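Local structure of phospholethanolamine N-methyltransferase 2 (Haemonchus contortus, 4KRI) at residues R375-I379 with N421-N425; I213-P219 with Y292-R296; M220-Q224 with F244-V248. The protein probably methylates phosphomonomethylethanolamine with S-adenosylmethionine as methyl donor, a late step on the nematode route to phosphocholine. The contacts are given in a common frame with arbitrary orientation. Numbering follows the deposited sequence.

Interaction 1. Residues R375-I379 with N421-N425; sequences RFKEI and NHNWN
Residues 375-379 are a piece of regular alpha helix, with I379 N bonded to R375 O at 3.0 Å, and 422-425 are the start of an extended strand entered from the loop residue N421. The short axes approach to 8.8 Å and their N-to-C directions make an angle of 108°, so the helix lies across the strand. F376 and W424 mark the register, their CA atoms 6.2 Å apart. H422 and W424, on one side of the strand, point their CA-to-CB bonds toward the helix, while N423 between them points away. All three aromatic residues have chi1 in t: F376 drops from the helix and its ring meets both strand rings obliquely, 5.0 Å from H422 (centroids, planes at 44°) and 5.1 Å from the five-membered ring of W424 (37°). F376 CE2 sits over a face of the imidazole, 3.4 Å from H422 NE2, and F376 CB packs on W424 CB at 3.5 Å. The far end of the indole is bordered by I379 CD1, 4.1 Å from W424 CZ3, and by R375 CG at its edge, 4.0 Å from the same CZ3. R375 reaches forward one turn along its helix, its NH1 forming a salt bridge with E378 OE2 (2.9 Å), while its NE bonds Q209. No hydrogen bond crosses this buried aromatic cluster; W424 NE1 instead bonds D297, a residue of the phosphomonomethylethanolamine pocket. The cluster lies between helix 373-389 and the start of strand 422-430, where Y327 of strand 320-329 joins both F376 and H422, I417 and Y416 of helix 400-418 flank it, and helix 206-215 touches W424.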
loop_
_atom_site.group_PDB
_atom_site.type_symbol
_atom_site.label_atom_id
_atom_site.label_comp_id
_atom_site.label_asym_id
_atom_site.label_seq_id
_atom_site.Cartn_x
_atom_site.Cartn_y
_atom_site.Cartn_z
ATOM N N ARG A 375 -11.235 -4.197 25.715
ATOM C CA ARG A 375 -10.007 -4.916 25.388
ATOM C C ARG A 375 -8.877 -3.941 25.023
ATOM O O ARG A 375 -7.731 -4.138 25.415
ATOM C CB ARG A 375 -10.256 -5.913 24.246
ATOM C CG ARG A 375 -9.009 -6.659 23.791
ATOM C CD ARG A 375 -8.423 -7.543 24.882
ATOM N NE ARG A 375 -7.173 -8.148 24.420
ATOM C CZ ARG A 375 -6.084 -8.291 25.168
ATOM N NH1 ARG A 375 -6.079 -7.875 26.426
ATOM N NH2 ARG A 375 -4.993 -8.846 24.650
ATOM N N PHE A 376 -9.212 -2.890 24.280
ATOM C CA PHE A 376 -8.250 -1.862 23.903
ATOM C C PHE A 376 -7.599 -1.281 25.154
ATOM O O PHE A 376 -6.382 -1.092 25.196
ATOM C CB PHE A 376 -8.961 -0.759 23.114
ATOM C CG PHE A 376 -8.035 0.257 22.496
ATOM C CD1 PHE A 376 -6.868 -0.134 21.858
ATOM C CD2 PHE A 376 -8.355 1.607 22.527
ATOM C CE1 PHE A 376 -6.027 0.804 21.284
ATOM C CE2 PHE A 376 -7.515 2.550 21.944
ATOM C CZ PHE A 376 -6.353 2.143 21.326
ATOM N N LYS A 377 -8.410 -1.019 26.176
ATOM C CA LYS A 377 -7.900 -0.475 27.440
ATOM C C LYS A 377 -6.890 -1.431 28.089
ATOM O O LYS A 377 -5.815 -1.003 28.508
ATOM C CB LYS A 377 -9.036 -0.136 28.414
ATOM C CG LYS A 377 -8.553 0.476 29.737
ATOM C CD LYS A 377 -9.726 0.867 30.638
ATOM C CE LYS A 377 -9.263 0.995 32.098
ATOM N NZ LYS A 377 -10.260 1.645 32.984
ATOM N N GLU A 378 -7.223 -2.722 28.141
ATOM C CA GLU A 378 -6.314 -3.728 28.698
ATOM C C GLU A 378 -4.986 -3.747 27.942
ATOM O O GLU A 378 -3.917 -3.825 28.549
ATOM C CB GLU A 378 -6.931 -5.133 28.635
ATOM C CG GLU A 378 -8.290 -5.306 29.294
ATOM C CD GLU A 378 -8.846 -6.721 29.111
ATOM O OE1 GLU A 378 -9.874 -7.052 29.745
ATOM O OE2 GLU A 378 -8.248 -7.503 28.332
ATOM N N ILE A 379 -5.070 -3.685 26.616
ATOM C CA ILE A 379 -3.887 -3.704 25.768
ATOM C C ILE A 379 -2.995 -2.486 26.031
ATOM O O ILE A 379 -1.772 -2.619 26.152
ATOM C CB ILE A 379 -4.267 -3.787 24.267
ATOM C CG1 ILE A 379 -4.848 -5.170 23.943
ATOM C CG2 ILE A 379 -3.051 -3.525 23.403
ATOM C CD1 ILE A 379 -5.586 -5.260 22.611
ATOM N N ASN A 421 -14.230 9.020 24.369
ATOM C CA ASN A 421 -13.964 9.669 23.095
ATOM C C ASN A 421 -13.397 8.628 22.122
ATOM O O ASN A 421 -13.897 8.452 21.013
ATOM C CB ASN A 421 -12.949 10.802 23.258
ATOM C CG ASN A 421 -13.493 12.004 24.048
ATOM O OD1 ASN A 421 -12.830 13.037 24.112
ATOM N ND2 ASN A 421 -14.684 11.876 24.635
ATOM N N HIS A 422 -12.354 7.933 22.570
ATOM C CA HIS A 422 -11.613 6.976 21.745
ATOM C C HIS A 422 -12.207 5.584 21.934
ATOM O O HIS A 422 -12.245 5.074 23.051
ATOM C CB HIS A 422 -10.147 6.981 22.200
ATOM C CG HIS A 422 -9.198 6.331 21.249
ATOM N ND1 HIS A 422 -7.891 6.746 21.098
ATOM C CD2 HIS A 422 -9.350 5.271 20.411
ATOM C CE1 HIS A 422 -7.286 5.984 20.207
ATOM N NE2 HIS A 422 -8.148 5.083 19.777
ATOM N N ASN A 423 -12.674 4.967 20.850
ATOM C CA ASN A 423 -13.163 3.597 20.916
ATOM C C ASN A 423 -12.379 2.696 19.963
ATOM O O ASN A 423 -11.722 3.174 19.033
ATOM C CB ASN A 423 -14.660 3.527 20.562
ATOM C CG ASN A 423 -15.573 3.886 21.724
ATOM O OD1 ASN A 423 -15.139 4.460 22.729
ATOM N ND2 ASN A 423 -16.853 3.555 21.588
ATOM N N TRP A 424 -12.453 1.388 20.193
ATOM C CA TRP A 424 -11.788 0.430 19.309
ATOM C C TRP A 424 -12.875 -0.499 18.809
ATOM O O TRP A 424 -13.433 -1.282 19.589
ATOM C CB TRP A 424 -10.704 -0.353 20.052
ATOM C CG TRP A 424 -9.845 -1.200 19.128
ATOM C CD1 TRP A 424 -9.398 -0.852 17.885
ATOM C CD2 TRP A 424 -9.371 -2.539 19.363
ATOM N NE1 TRP A 424 -8.653 -1.882 17.346
ATOM C CE2 TRP A 424 -8.632 -2.930 18.232
ATOM C CE3 TRP A 424 -9.502 -3.441 20.430
ATOM C CZ2 TRP A 424 -8.018 -4.186 18.130
ATOM C CZ3 TRP A 424 -8.890 -4.689 20.333
ATOM C CH2 TRP A 424 -8.162 -5.050 19.187
ATOM N N ASN A 425 -13.201 -0.389 17.521
ATOM C CA ASN A 425 -14.389 -1.030 16.968
ATOM C C ASN A 425 -14.101 -2.208 16.041
ATOM O O ASN A 425 -13.088 -2.222 15.348
ATOM C CB ASN A 425 -15.234 0.000 16.218
ATOM C CG ASN A 425 -15.899 0.996 17.149
ATOM O OD1 ASN A 425 -16.141 0.696 18.321
ATOM N ND2 ASN A 425 -16.217 2.176 16.627
#

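Interaction 2. Residues I213-P219 with Y292-R296; sequences ILKRFGP and YVFSR. With SAH (S-adenosyl-L-homocysteine), chain D.
In this Rossmann-like methyltransferase fold the end of helix 206-215 and the loop after it lie over one side of strand 290-296, a central parallel strand of the sheet. Residues 292-296 form a beta strand, so Y292, F294 and R296 point their CA-to-CB bonds toward 213-219 while V293 and S295 point away. K215 to G218 form a type I turn (G218 N to K215 O 3.0 Å), and G218 leaves helical angles at phi 88°, where a CB would jam against the preceding carbonyl. CA pairs I213-R296 (8.9 Å), L214-F294 (8.5 Å) and F217-Y292 (8.4 Å) set a register with space for side chains but no hydrogen bonds between the segments. F217, chi1 -94°, is the main bump: its ring enters the hollow between Y292 (m) and F294 (t). The edge of Y292 meets the F217 face in a T-shaped pair, centroids 5.0 Å apart and planes at 69°, with F217 CD1 3.5 Å from Y292 CD1; F217 CE2 presses obliquely on F294 CD1 at 3.5 Å. F294 in turn fills the notch under the helix, L214 CD2 standing over its face as a CH-pi contact 4.0 Å from the centroid, and I213 CG2 at its edge, 3.8 Å from CE1. Farther along, I213 CD1 lies over the R296 guanidinium, 3.2 Å from NE, a group held by P204 O and N210 OD1. At the end of the strand the backbone turns to the cofactor product: R296 O accepts a 3.1 Å hydrogen bond from SAH N.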
loop_
_atom_site.group_PDB
_atom_site.type_symbol
_atom_site.label_atom_id
_atom_site.label_comp_id
_atom_site.label_asym_id
_atom_site.label_seq_id
_atom_site.Cartn_x
_atom_site.Cartn_y
_atom_site.Cartn_z
ATOM N N ILE A 213 -8.179 -11.953 16.506
ATOM C CA ILE A 213 -9.033 -11.277 15.529
ATOM C C ILE A 213 -9.246 -12.133 14.277
ATOM O O ILE A 213 -10.371 -12.252 13.785
ATOM C CB ILE A 213 -8.453 -9.901 15.155
ATOM C CG1 ILE A 213 -8.392 -9.038 16.413
ATOM C CG2 ILE A 213 -9.281 -9.216 14.079
ATOM C CD1 ILE A 213 -7.984 -7.641 16.162
ATOM N N LEU A 214 -8.180 -12.746 13.768
ATOM C CA LEU A 214 -8.301 -13.593 12.577
ATOM C C LEU A 214 -9.282 -14.740 12.780
ATOM O O LEU A 214 -9.989 -15.140 11.851
ATOM C CB LEU A 214 -6.944 -14.172 12.183
ATOM C CG LEU A 214 -6.020 -13.174 11.498
ATOM C CD1 LEU A 214 -4.656 -13.823 11.219
ATOM C CD2 LEU A 214 -6.654 -12.668 10.204
ATOM N N LYS A 215 -9.328 -15.271 13.991
ATOM C CA LYS A 215 -10.235 -16.369 14.286
ATOM C C LYS A 215 -11.707 -15.967 14.193
ATOM O O LYS A 215 -12.574 -16.816 14.017
ATOM C CB LYS A 215 -9.924 -16.959 15.667
ATOM C CG LYS A 215 -8.687 -17.864 15.644
ATOM C CD LYS A 215 -8.309 -18.346 17.045
ATOM C CE LYS A 215 -7.012 -19.157 17.010
ATOM N NZ LYS A 215 -6.571 -19.571 18.377
ATOM N N ARG A 216 -11.985 -14.676 14.300
ATOM C CA ARG A 216 -13.367 -14.212 14.227
ATOM C C ARG A 216 -13.925 -14.192 12.803
ATOM O O ARG A 216 -15.104 -13.885 12.593
ATOM C CB ARG A 216 -13.503 -12.863 14.925
ATOM C CG ARG A 216 -13.078 -12.969 16.381
ATOM C CD ARG A 216 -13.377 -11.737 17.156
ATOM N NE ARG A 216 -14.797 -11.411 17.125
ATOM C CZ ARG A 216 -15.339 -10.453 17.869
ATOM N NH1 ARG A 216 -14.573 -9.760 18.695
ATOM N NH2 ARG A 216 -16.635 -10.196 17.790
ATOM N N PHE A 217 -13.089 -14.548 11.833
ATOM C CA PHE A 217 -13.570 -14.777 10.467
ATOM C C PHE A 217 -14.404 -16.048 10.442
ATOM O O PHE A 217 -15.244 -16.232 9.556
ATOM C CB PHE A 217 -12.409 -14.966 9.491
ATOM C CG PHE A 217 -11.976 -13.709 8.776
ATOM C CD1 PHE A 217 -12.772 -13.137 7.795
ATOM C CD2 PHE A 217 -10.750 -13.127 9.056
ATOM C CE1 PHE A 217 -12.363 -11.987 7.117
ATOM C CE2 PHE A 217 -10.329 -11.987 8.381
ATOM C CZ PHE A 217 -11.133 -11.420 7.399
ATOM N N GLY A 218 -14.158 -16.926 11.414
ATOM C CA GLY A 218 -14.716 -18.266 11.393
ATOM C C GLY A 218 -13.791 -19.195 10.631
ATOM O O GLY A 218 -12.614 -18.882 10.448
ATOM N N PRO A 219 -14.311 -20.341 10.174
ATOM C CA PRO A 219 -13.482 -21.324 9.465
ATOM C C PRO A 219 -12.861 -20.742 8.199
ATOM O O PRO A 219 -13.572 -20.173 7.365
ATOM C CB PRO A 219 -14.482 -22.427 9.093
ATOM C CG PRO A 219 -15.600 -22.282 10.077
ATOM C CD PRO A 219 -15.702 -20.803 10.342
ATOM N N TYR A 292 -11.674 -13.265 1.410
ATOM C CA TYR A 292 -11.673 -12.443 2.612
ATOM C C TYR A 292 -11.042 -11.111 2.323
ATOM O O TYR A 292 -10.104 -11.015 1.540
ATOM C CB TYR A 292 -10.846 -13.111 3.737
ATOM C CG TYR A 292 -11.295 -14.513 4.007
ATOM C CD1 TYR A 292 -12.470 -14.755 4.713
ATOM C CD2 TYR A 292 -10.561 -15.597 3.547
ATOM C CE1 TYR A 292 -12.900 -16.048 4.949
ATOM C CE2 TYR A 292 -10.986 -16.898 3.775
ATOM C CZ TYR A 292 -12.154 -17.111 4.478
ATOM O OH TYR A 292 -12.584 -18.399 4.703
ATOM N N VAL A 293 -11.558 -10.076 2.968
ATOM C CA VAL A 293 -10.882 -8.799 2.997
ATOM C C VAL A 293 -10.720 -8.467 4.467
ATOM O O VAL A 293 -11.679 -8.507 5.243
ATOM C CB VAL A 293 -11.706 -7.704 2.289
ATOM C CG1 VAL A 293 -11.099 -6.331 2.558
ATOM C CG2 VAL A 293 -11.743 -7.970 0.785
ATOM N N PHE A 294 -9.492 -8.175 4.856
ATOM C CA PHE A 294 -9.162 -7.944 6.251
ATOM C C PHE A 294 -8.528 -6.577 6.354
ATOM O O PHE A 294 -7.668 -6.236 5.545
ATOM C CB PHE A 294 -8.142 -9.007 6.680
ATOM C CG PHE A 294 -7.715 -8.903 8.125
ATOM C CD1 PHE A 294 -8.646 -8.993 9.148
ATOM C CD2 PHE A 294 -6.373 -8.757 8.457
ATOM C CE1 PHE A 294 -8.251 -8.920 10.482
ATOM C CE2 PHE A 294 -5.966 -8.680 9.791
ATOM C CZ PHE A 294 -6.906 -8.773 10.804
ATOM N N SER A 295 -8.911 -5.785 7.349
ATOM C CA SER A 295 -8.228 -4.515 7.543
ATOM C C SER A 295 -8.063 -4.274 9.015
ATOM O O SER A 295 -9.041 -4.169 9.742
ATOM C CB SER A 295 -8.985 -3.362 6.895
ATOM O OG SER A 295 -8.233 -2.168 7.062
ATOM N N ARG A 296 -6.817 -4.198 9.462
ATOM C CA ARG A 296 -6.560 -4.110 10.896
ATOM C C ARG A 296 -6.022 -2.735 11.292
ATOM O O ARG A 296 -4.853 -2.420 11.032
ATOM C CB ARG A 296 -5.570 -5.219 11.255
ATOM C CG ARG A 296 -5.227 -5.295 12.710
ATOM C CD ARG A 296 -6.322 -5.935 13.547
ATOM N NE ARG A 296 -6.171 -5.380 14.883
ATOM C CZ ARG A 296 -5.263 -5.810 15.749
ATOM N NH1 ARG A 296 -4.495 -6.847 15.430
ATOM N NH2 ARG A 296 -5.136 -5.225 16.929
HETATM N N SAH D . -2.506 -3.765 9.519
HETATM C CA SAH D . -1.126 -3.536 10.019
HETATM C CB SAH D . -0.752 -2.008 9.880
HETATM C CG SAH D . -1.503 -1.014 10.759
HETATM S SD SAH D . -0.999 0.708 10.449
HETATM C C SAH D . -0.941 -4.089 11.377
HETATM O O SAH D . -1.838 -4.725 11.911
HETATM O OXT SAH D . 0.180 -4.107 11.860
HETATM C "C5'" SAH D . -2.134 1.404 9.233
HETATM C "C4'" SAH D . -1.706 1.315 7.879
HETATM O "O4'" SAH D . -2.809 1.708 7.020
HETATM C "C3'" SAH D . -0.630 2.295 7.605
HETATM O "O3'" SAH D . 0.515 1.594 7.171
HETATM C "C2'" SAH D . -1.138 3.156 6.536
HETATM O "O2'" SAH D . -0.144 3.520 5.607
HETATM C "C1'" SAH D . -2.208 2.314 5.921
HETATM N N9 SAH D . -3.186 3.109 5.100
HETATM C C8 SAH D . -3.900 4.186 5.499
HETATM N N7 SAH D . -4.701 4.551 4.493
HETATM C C5 SAH D . -4.516 3.701 3.462
HETATM C C6 SAH D . -5.078 3.610 2.182
HETATM N N6 SAH D . -6.024 4.510 1.744
HETATM N N1 SAH D . -4.656 2.609 1.378
HETATM C C2 SAH D . -3.737 1.725 1.782
HETATM N N3 SAH D . -3.185 1.783 3.007
HETATM C C4 SAH D . -3.545 2.763 3.856
#

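Interaction 3. Residues M220-Q224 with F244-V248; sequences MKTGQ and FGLQV
A backbone-paired loop contact begins the first parallel strand pair of the methyltransferase sheet: residues 220-224 lead into strand 225-229, and 244-248 pass from the end of helix 235-244 into strand 247-252, the two sides of a right-handed beta-alpha-beta crossover. K221 to Q224 form a type II turn (Q224 N to K221 O 3.2 Å), with G223 at phi 93°; G245 ends the helix at phi 72°. CA atoms lie 4.5 Å apart for T222-G245 and 5.0 Å for G223-L246, and a CB on G245 would come only 3.2 Å from T222 CG2. Two bonds join the backbones: G223 N to G245 O at 2.8 Å and Q247 N to Q224 O at 2.9 Å, the latter starting the pairing that Q247 continues with M226. Beside them M220 (m, t, m) places its CE over the F244 ring, a CH-pi contact 3.8 Å from the centroid, within a Met-aromatic pair, while its SD touches L246 CD1 at 3.8 Å. L246 CD2 reaches K221 O (3.5 Å) and Q224 CB (3.8 Å). The side chain of Q224 folds back so that OE1 accepts from K221 N (2.8 Å) and also pairs with Y292 OH. Directional main-chain bonds therefore set the register, while the M220-F244-L246 contacts are apolar, F244 packing on helix 206-215 and L246 on A240 of helix 235-244.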
loop_
_atom_site.group_PDB
_atom_site.type_symbol
_atom_site.label_atom_id
_atom_site.label_comp_id
_atom_site.label_asym_id
_atom_site.label_seq_id
_atom_site.Cartn_x
_atom_site.Cartn_y
_atom_site.Cartn_z
ATOM N N MET A 220 -11.542 -20.857 8.085
ATOM C CA MET A 220 -10.828 -20.485 6.867
ATOM C C MET A 220 -10.044 -21.696 6.389
ATOM O O MET A 220 -9.641 -22.540 7.197
ATOM C CB MET A 220 -9.911 -19.288 7.132
ATOM C CG MET A 220 -10.693 -18.034 7.546
ATOM S SD MET A 220 -9.675 -16.541 7.592
ATOM C CE MET A 220 -8.564 -17.022 8.888
ATOM N N LYS A 221 -9.843 -21.802 5.078
ATOM C CA LYS A 221 -9.175 -22.974 4.523
ATOM C C LYS A 221 -7.899 -22.618 3.786
ATOM O O LYS A 221 -7.776 -21.527 3.233
ATOM C CB LYS A 221 -10.125 -23.752 3.607
ATOM C CG LYS A 221 -11.333 -24.321 4.354
ATOM C CD LYS A 221 -12.221 -25.166 3.454
ATOM C CE LYS A 221 -11.447 -26.316 2.838
ATOM N NZ LYS A 221 -12.361 -27.399 2.366
ATOM N N THR A 222 -6.952 -23.550 3.792
ATOM C CA THR A 222 -5.703 -23.384 3.072
ATOM C C THR A 222 -5.960 -22.989 1.626
ATOM O O THR A 222 -6.788 -23.599 0.941
ATOM C CB THR A 222 -4.896 -24.693 3.083
ATOM O OG1 THR A 222 -4.668 -25.078 4.444
ATOM C CG2 THR A 222 -3.569 -24.507 2.375
ATOM N N GLY A 223 -5.269 -21.954 1.163
ATOM C CA GLY A 223 -5.331 -21.607 -0.243
ATOM C C GLY A 223 -6.384 -20.563 -0.572
ATOM O O GLY A 223 -6.391 -20.031 -1.693
ATOM N N GLN A 224 -7.285 -20.276 0.364
ATOM C CA GLN A 224 -8.229 -19.183 0.136
ATOM C C GLN A 224 -7.493 -17.850 0.016
ATOM O O GLN A 224 -6.371 -17.700 0.511
ATOM C CB GLN A 224 -9.333 -19.143 1.204
ATOM C CG GLN A 224 -10.289 -20.341 1.077
ATOM C CD GLN A 224 -11.394 -20.328 2.107
ATOM O OE1 GLN A 224 -11.151 -20.113 3.298
ATOM N NE2 GLN A 224 -12.632 -20.545 1.651
ATOM N N PHE A 244 -2.766 -20.009 8.849
ATOM C CA PHE A 244 -3.937 -20.572 8.184
ATOM C C PHE A 244 -3.676 -21.032 6.757
ATOM O O PHE A 244 -4.548 -21.640 6.137
ATOM C CB PHE A 244 -5.085 -19.560 8.209
ATOM C CG PHE A 244 -5.516 -19.176 9.597
ATOM C CD1 PHE A 244 -6.462 -19.931 10.273
ATOM C CD2 PHE A 244 -4.970 -18.064 10.229
ATOM C CE1 PHE A 244 -6.860 -19.587 11.552
ATOM C CE2 PHE A 244 -5.361 -17.715 11.504
ATOM C CZ PHE A 244 -6.313 -18.474 12.166
ATOM N N GLY A 245 -2.492 -20.748 6.221
ATOM C CA GLY A 245 -2.183 -21.175 4.866
ATOM C C GLY A 245 -2.938 -20.389 3.807
ATOM O O GLY A 245 -3.135 -20.869 2.683
ATOM N N LEU A 246 -3.360 -19.184 4.174
ATOM C CA LEU A 246 -4.044 -18.306 3.234
ATOM C C LEU A 246 -3.044 -17.736 2.238
ATOM O O LEU A 246 -1.867 -17.547 2.564
ATOM C CB LEU A 246 -4.703 -17.158 3.977
ATOM C CG LEU A 246 -5.855 -17.568 4.896
ATOM C CD1 LEU A 246 -6.384 -16.360 5.643
ATOM C CD2 LEU A 246 -6.943 -18.183 4.046
ATOM N N GLN A 247 -3.518 -17.471 1.022
ATOM C CA GLN A 247 -2.774 -16.655 0.071
ATOM C C GLN A 247 -3.193 -15.215 0.326
ATOM O O GLN A 247 -4.387 -14.878 0.258
ATOM C CB GLN A 247 -3.111 -17.061 -1.360
ATOM C CG GLN A 247 -2.408 -16.236 -2.420
ATOM C CD GLN A 247 -2.676 -16.757 -3.813
ATOM O OE1 GLN A 247 -3.609 -16.318 -4.484
ATOM N NE2 GLN A 247 -1.863 -17.704 -4.253
ATOM N N VAL A 248 -2.224 -14.367 0.654
ATOM C CA VAL A 248 -2.542 -13.028 1.132
ATOM C C VAL A 248 -1.887 -11.976 0.266
ATOM O O VAL A 248 -0.691 -12.037 0.025
ATOM C CB VAL A 248 -2.053 -12.800 2.575
ATOM C CG1 VAL A 248 -2.528 -11.436 3.058
ATOM C CG2 VAL A 248 -2.554 -13.908 3.495
#

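All three contacts reach one sheet. Interaction 2 joins the others: W424 CZ2 packs 3.3 Å from R296 NH2 and 4.0 Å from I213 CD1, while Y292 OH and Q224 OE1 are 2.6 Å apart, probably hydrogen-bonded, and L214 CB lies 3.9 Å from F244 CE2. Helix 206-215 and its loop thus connect the aromatic cluster of interaction 1 to the strand entry of interaction 3, although the nearest atoms of interactions 1 and 3 are about 15 Å apart. R296 belongs to the SAH pocket, and the H422 side chain comes within about 5 Å of phosphomonomethylethanolamine; interaction 3 is more remote, the F244 side chain lying about 13 Å from SAH.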